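Local coordinates for shikimate dehydrogenase (NADP(+)) (Thermus thermophilus, PDB 1WXD), which catalyses the reversible NADPH-linked reduction of 3-dehydroshikimate to shikimate, a step in chorismate biosynthesis, at residues V164-A169 against P190-L195; G56-L61 against V84-Q89. All coordinates share one frame; numbering follows the deposited sequence.

Contact 2 comes first along the chain and is complete before contact 1 begins. It joins two neighbouring antiparallel strands, 56-59 and 86-90, of the mixed sheet in the N-terminal, shikimate-binding part of the protein. Contact 1 belongs to the NADP(+)-binding part, where two loops that follow strands 162-163 and 174-177 of the separate, parallel sheet pack on each other. The contacts share no strand or helix. The centres of contact 1 and contact 2 lie about 33 Å apart on opposite sides of the chain's centre. The nearest atoms of contact 1 and contact 2 remain about 16 Å apart. Each is thus internal to one half of a two-domain enzyme, with contact 2 containing shikimate-binding residues and contact 1 lying near cofactor-binding ones.

Contact 1. Residues V164-A169 against P190-L195; sequences VPLEKA and PLPAEL
In the Rossmann-type NADP(+)-binding domain, the loop carrying Leu166 and Ala169 packs against the loop carrying Leu191 and Leu195. Leu166 divides its side chain among several partners. Its CD2 methyl meets Leu191 CD1 at 3.6 Å, the two leucines running antiparallel to one another. The other branch, Leu166 CD1, approaches Pro192 CD at 3.9 Å, set roughly perpendicular to the proline, and also lies 3.7 Å from Pro190 O. Leu191 reaches this position because its CG is anti to the backbone N (chi1 -176°), which carries CD1 to a point where it also touches Ala169 CB at 3.8 Å.

Both loops follow strands of the parallel sheet, and they meet beside one of its two middle strands, 119-122: Leu166 and Pro190 both rest on Leu122, while Ala169 rests on Leu120. The sheet is the nucleotide-binding core of the domain, and the side chain of Leu166 is about 8 Å from that of Arg147, an NADP(+)-binding residue.

Leu166 to Ala169 and Ala193 to Leu195 are 3-10 turns. Leu195 CD1 sits 3.8 Å from Leu166 CB, and the backbone carbonyl of Leu195 is 3.4 Å, at its O atom, from Ala169 CB. Although the CB of Glu167 points away from the facing segment, a bend at chi2 (71°) folds the chain back, laying OE2 3.9 Å from Leu195 CD1. The segments exchange no hydrogen bonds; each turn is instead braced internally, by Ala169 N to Leu166 O in one and Leu195 N to Pro192 O in the other.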
loop_
_atom_site.group_PDB
_atom_site.type_symbol
_atom_site.label_atom_id
_atom_site.label_comp_id
_atom_site.label_asym_id
_atom_site.label_seq_id
_atom_site.Cartn_x
_atom_site.Cartn_y
_atom_site.Cartn_z
ATOM N N VAL A 164 34.145 17.058 -3.131
ATOM C CA VAL A 164 35.297 17.662 -2.480
ATOM C C VAL A 164 36.312 16.627 -2.032
ATOM O O VAL A 164 36.005 15.436 -1.939
ATOM C CB VAL A 164 34.871 18.450 -1.231
ATOM C CG1 VAL A 164 33.836 19.498 -1.595
ATOM C CG2 VAL A 164 34.307 17.500 -0.193
ATOM N N PRO A 165 37.550 17.067 -1.777
ATOM C CA PRO A 165 38.600 16.151 -1.319
ATOM C C PRO A 165 38.431 16.030 0.207
ATOM O O PRO A 165 37.862 16.926 0.831
ATOM C CB PRO A 165 39.882 16.877 -1.720
ATOM C CG PRO A 165 39.505 18.311 -1.542
ATOM C CD PRO A 165 38.124 18.369 -2.167
ATOM N N LEU A 166 38.915 14.938 0.796
ATOM C CA LEU A 166 38.786 14.714 2.237
ATOM C C LEU A 166 39.178 15.871 3.140
ATOM O O LEU A 166 38.610 16.024 4.223
ATOM C CB LEU A 166 39.590 13.489 2.675
ATOM C CG LEU A 166 38.982 12.106 2.465
ATOM C CD1 LEU A 166 39.953 11.063 2.987
ATOM C CD2 LEU A 166 37.647 12.008 3.194
ATOM N N GLU A 167 40.151 16.672 2.717
ATOM C CA GLU A 167 40.598 17.796 3.534
ATOM C C GLU A 167 39.487 18.788 3.852
ATOM O O GLU A 167 39.546 19.482 4.864
ATOM C CB GLU A 167 41.751 18.545 2.858
ATOM C CG GLU A 167 43.091 17.814 2.859
ATOM C CD GLU A 167 43.114 16.617 1.928
ATOM O OE1 GLU A 167 42.575 16.721 0.802
ATOM O OE2 GLU A 167 43.687 15.577 2.316
ATOM N N LYS A 168 38.473 18.859 2.997
ATOM C CA LYS A 168 37.377 19.791 3.232
ATOM C C LYS A 168 36.538 19.394 4.442
ATOM O O LYS A 168 35.626 20.123 4.842
ATOM C CB LYS A 168 36.486 19.890 1.992
ATOM C CG LYS A 168 37.177 20.517 0.791
ATOM C CD LYS A 168 37.564 21.967 1.062
ATOM C CE LYS A 168 36.342 22.843 1.285
ATOM N NZ LYS A 168 36.713 24.270 1.509
ATOM N N ALA A 169 36.842 18.241 5.028
ATOM C CA ALA A 169 36.098 17.788 6.195
ATOM C C ALA A 169 36.292 18.780 7.337
ATOM O O ALA A 169 35.431 18.925 8.200
ATOM C CB ALA A 169 36.561 16.395 6.614
ATOM N N PRO A 190 37.163 5.945 7.408
ATOM C CA PRO A 190 37.261 6.620 6.111
ATOM C C PRO A 190 37.911 8.002 6.176
ATOM O O PRO A 190 38.356 8.530 5.160
ATOM C CB PRO A 190 35.805 6.688 5.654
ATOM C CG PRO A 190 35.076 6.878 6.963
ATOM C CD PRO A 190 35.762 5.863 7.857
ATOM N N LEU A 191 37.966 8.590 7.367
ATOM C CA LEU A 191 38.550 9.920 7.510
ATOM C C LEU A 191 39.705 9.972 8.502
ATOM O O LEU A 191 39.554 9.602 9.670
ATOM C CB LEU A 191 37.473 10.919 7.940
ATOM C CG LEU A 191 37.872 12.398 8.047
ATOM C CD1 LEU A 191 38.121 12.973 6.654
ATOM C CD2 LEU A 191 36.757 13.172 8.739
ATOM N N PRO A 192 40.882 10.429 8.044
ATOM C CA PRO A 192 42.052 10.526 8.921
ATOM C C PRO A 192 41.693 11.450 10.078
ATOM O O PRO A 192 41.050 12.485 9.874
ATOM C CB PRO A 192 43.117 11.133 8.008
ATOM C CG PRO A 192 42.719 10.625 6.639
ATOM C CD PRO A 192 41.220 10.813 6.663
ATOM N N ALA A 193 42.106 11.082 11.285
ATOM C CA ALA A 193 41.804 11.877 12.473
ATOM C C ALA A 193 42.104 13.372 12.342
ATOM O O ALA A 193 41.310 14.208 12.778
ATOM C CB ALA A 193 42.549 11.305 13.681
ATOM N N GLU A 194 43.238 13.716 11.742
ATOM C CA GLU A 194 43.606 15.125 11.614
ATOM C C GLU A 194 42.715 15.971 10.704
ATOM O O GLU A 194 42.829 17.195 10.692
ATOM C CB GLU A 194 45.062 15.254 11.157
ATOM C CG GLU A 194 45.364 14.591 9.828
ATOM C CD GLU A 194 46.766 14.893 9.340
ATOM O OE1 GLU A 194 47.732 14.611 10.081
ATOM O OE2 GLU A 194 46.902 15.414 8.214
ATOM N N LEU A 195 41.823 15.338 9.953
ATOM C CA LEU A 195 40.952 16.088 9.059
ATOM C C LEU A 195 39.578 16.396 9.656
ATOM O O LEU A 195 38.786 17.126 9.056
ATOM C CB LEU A 195 40.798 15.341 7.726
ATOM C CG LEU A 195 42.102 15.110 6.945
ATOM C CD1 LEU A 195 41.791 14.486 5.592
ATOM C CD2 LEU A 195 42.837 16.437 6.751
#

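Contact 2. Residues G56-L61 against V84-Q89; sequences GVNLTL and VNTVLQ
Val57 and Val87 form the hydrogen-bonded pair at the middle of this antiparallel strand pairing. Val87 N donates to Val57 O at 2.8 Å, almost straight, and Val57 N returns a bond of 3.0 Å to Val87 O, which also accepts from Trp243 NE1. In a third backbone bond, Leu59 N approaches Asn85 O at 2.9 Å from above the carbonyl plane, 51° out of it. The same oxygen receives a CA-H...O contact from Asn58 CA at 3.0 Å. At the non-hydrogen-bonded Gly56-Leu88 pair the strands come close, Gly56 CA lying 3.2 Å from Val87 O. Asn85 and Thr86 face Phe97 in a classic beta bulge.

The apolar contacts gather on the face of the two valines. These stand flank to flank, with Val57 CG2 3.7 Å from Val87 CB. Val87 CG1 is anti to the backbone N (chi1 177°), which leaves CG2 beside that N, where it meets Leu59 CD2 at 3.6 Å. On the other face, Asn58 and Thr86 run alongside each other, and Thr86 OG1 is hydrogen-bonded to Thr99.

Asn85 binds shikimate, as does Thr60 just beyond strand 56-59; the grip on Asn85 O therefore ties one substrate-binding residue to the strand leading into the other.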
loop_
_atom_site.group_PDB
_atom_site.type_symbol
_atom_site.label_atom_id
_atom_site.label_comp_id
_atom_site.label_asym_id
_atom_site.label_seq_id
_atom_site.Cartn_x
_atom_site.Cartn_y
_atom_site.Cartn_z
ATOM N N GLY A 56 4.565 -6.696 3.008
ATOM C CA GLY A 56 5.644 -5.790 2.668
ATOM C C GLY A 56 7.008 -6.331 3.042
ATOM O O GLY A 56 7.120 -7.223 3.888
ATOM N N VAL A 57 8.048 -5.798 2.405
ATOM C CA VAL A 57 9.416 -6.225 2.687
ATOM C C VAL A 57 10.408 -5.071 2.602
ATOM O O VAL A 57 10.173 -4.083 1.904
ATOM C CB VAL A 57 9.901 -7.303 1.687
ATOM C CG1 VAL A 57 8.944 -8.489 1.676
ATOM C CG2 VAL A 57 10.030 -6.696 0.291
ATOM N N ASN A 58 11.510 -5.199 3.334
ATOM C CA ASN A 58 12.579 -4.211 3.282
ATOM C C ASN A 58 13.652 -4.872 2.416
ATOM O O ASN A 58 13.772 -6.099 2.398
ATOM C CB ASN A 58 13.156 -3.918 4.671
ATOM C CG ASN A 58 12.341 -2.900 5.452
ATOM O OD1 ASN A 58 11.970 -1.839 4.933
ATOM N ND2 ASN A 58 12.076 -3.211 6.719
ATOM N N LEU A 59 14.416 -4.063 1.694
ATOM C CA LEU A 59 15.473 -4.579 0.838
ATOM C C LEU A 59 16.818 -4.000 1.256
ATOM O O LEU A 59 16.923 -2.809 1.541
ATOM C CB LEU A 59 15.189 -4.218 -0.624
ATOM C CG LEU A 59 14.408 -5.177 -1.531
ATOM C CD1 LEU A 59 13.591 -6.188 -0.736
ATOM C CD2 LEU A 59 13.527 -4.346 -2.442
ATOM N N THR A 60 17.840 -4.849 1.297
ATOM C CA THR A 60 19.188 -4.421 1.658
ATOM C C THR A 60 20.146 -4.860 0.558
ATOM O O THR A 60 19.717 -5.265 -0.522
ATOM C CB THR A 60 19.650 -5.046 2.991
ATOM O OG1 THR A 60 19.612 -6.474 2.892
ATOM C CG2 THR A 60 18.751 -4.600 4.120
ATOM N N LEU A 61 21.442 -4.773 0.832
ATOM C CA LEU A 61 22.450 -5.171 -0.142
ATOM C C LEU A 61 22.268 -6.617 -0.581
ATOM O O LEU A 61 22.031 -7.502 0.240
ATOM C CB LEU A 61 23.856 -5.001 0.442
ATOM C CG LEU A 61 24.469 -3.599 0.394
ATOM C CD1 LEU A 61 24.691 -3.200 -1.058
ATOM C CD2 LEU A 61 23.560 -2.603 1.094
ATOM N N VAL A 84 15.375 1.371 -3.658
ATOM C CA VAL A 84 14.176 1.107 -2.873
ATOM C C VAL A 84 14.550 0.226 -1.693
ATOM O O VAL A 84 15.162 -0.828 -1.870
ATOM C CB VAL A 84 13.102 0.391 -3.721
ATOM C CG1 VAL A 84 12.018 -0.185 -2.821
ATOM C CG2 VAL A 84 12.494 1.371 -4.709
ATOM N N ASN A 85 14.197 0.662 -0.488
ATOM C CA ASN A 85 14.505 -0.120 0.702
ATOM C C ASN A 85 13.209 -0.651 1.295
ATOM O O ASN A 85 13.228 -1.481 2.207
ATOM C CB ASN A 85 15.229 0.726 1.756
ATOM C CG ASN A 85 14.270 1.507 2.643
ATOM O OD1 ASN A 85 14.483 1.626 3.857
ATOM N ND2 ASN A 85 13.214 2.045 2.046
ATOM N N THR A 86 12.087 -0.161 0.779
ATOM C CA THR A 86 10.789 -0.588 1.274
ATOM C C THR A 86 9.775 -0.856 0.170
ATOM O O THR A 86 9.481 0.011 -0.654
ATOM C CB THR A 86 10.184 0.449 2.238
ATOM O OG1 THR A 86 11.079 0.661 3.335
ATOM C CG2 THR A 86 8.844 -0.054 2.781
ATOM N N VAL A 87 9.239 -2.070 0.173
ATOM C CA VAL A 87 8.247 -2.481 -0.808
ATOM C C VAL A 87 6.920 -2.809 -0.134
ATOM O O VAL A 87 6.888 -3.455 0.915
ATOM C CB VAL A 87 8.720 -3.730 -1.587
ATOM C CG1 VAL A 87 7.635 -4.188 -2.558
ATOM C CG2 VAL A 87 10.003 -3.413 -2.327
ATOM N N LEU A 88 5.830 -2.357 -0.745
ATOM C CA LEU A 88 4.488 -2.615 -0.226
ATOM C C LEU A 88 3.718 -3.462 -1.233
ATOM O O LEU A 88 3.721 -3.160 -2.427
ATOM C CB LEU A 88 3.731 -1.302 -0.012
ATOM C CG LEU A 88 2.210 -1.425 0.148
ATOM C CD1 LEU A 88 1.869 -2.022 1.515
ATOM C CD2 LEU A 88 1.576 -0.054 0.005
ATOM N N GLN A 89 3.068 -4.518 -0.753
ATOM C CA GLN A 89 2.277 -5.376 -1.623
ATOM C C GLN A 89 0.797 -5.188 -1.333
ATOM O O GLN A 89 0.351 -5.312 -0.190
ATOM C CB GLN A 89 2.659 -6.850 -1.435
ATOM C CG GLN A 89 1.861 -7.834 -2.300
ATOM C CD GLN A 89 0.486 -8.163 -1.731
ATOM O OE1 GLN A 89 -0.542 -7.755 -2.278
ATOM N NE2 GLN A 89 0.462 -8.906 -0.629
#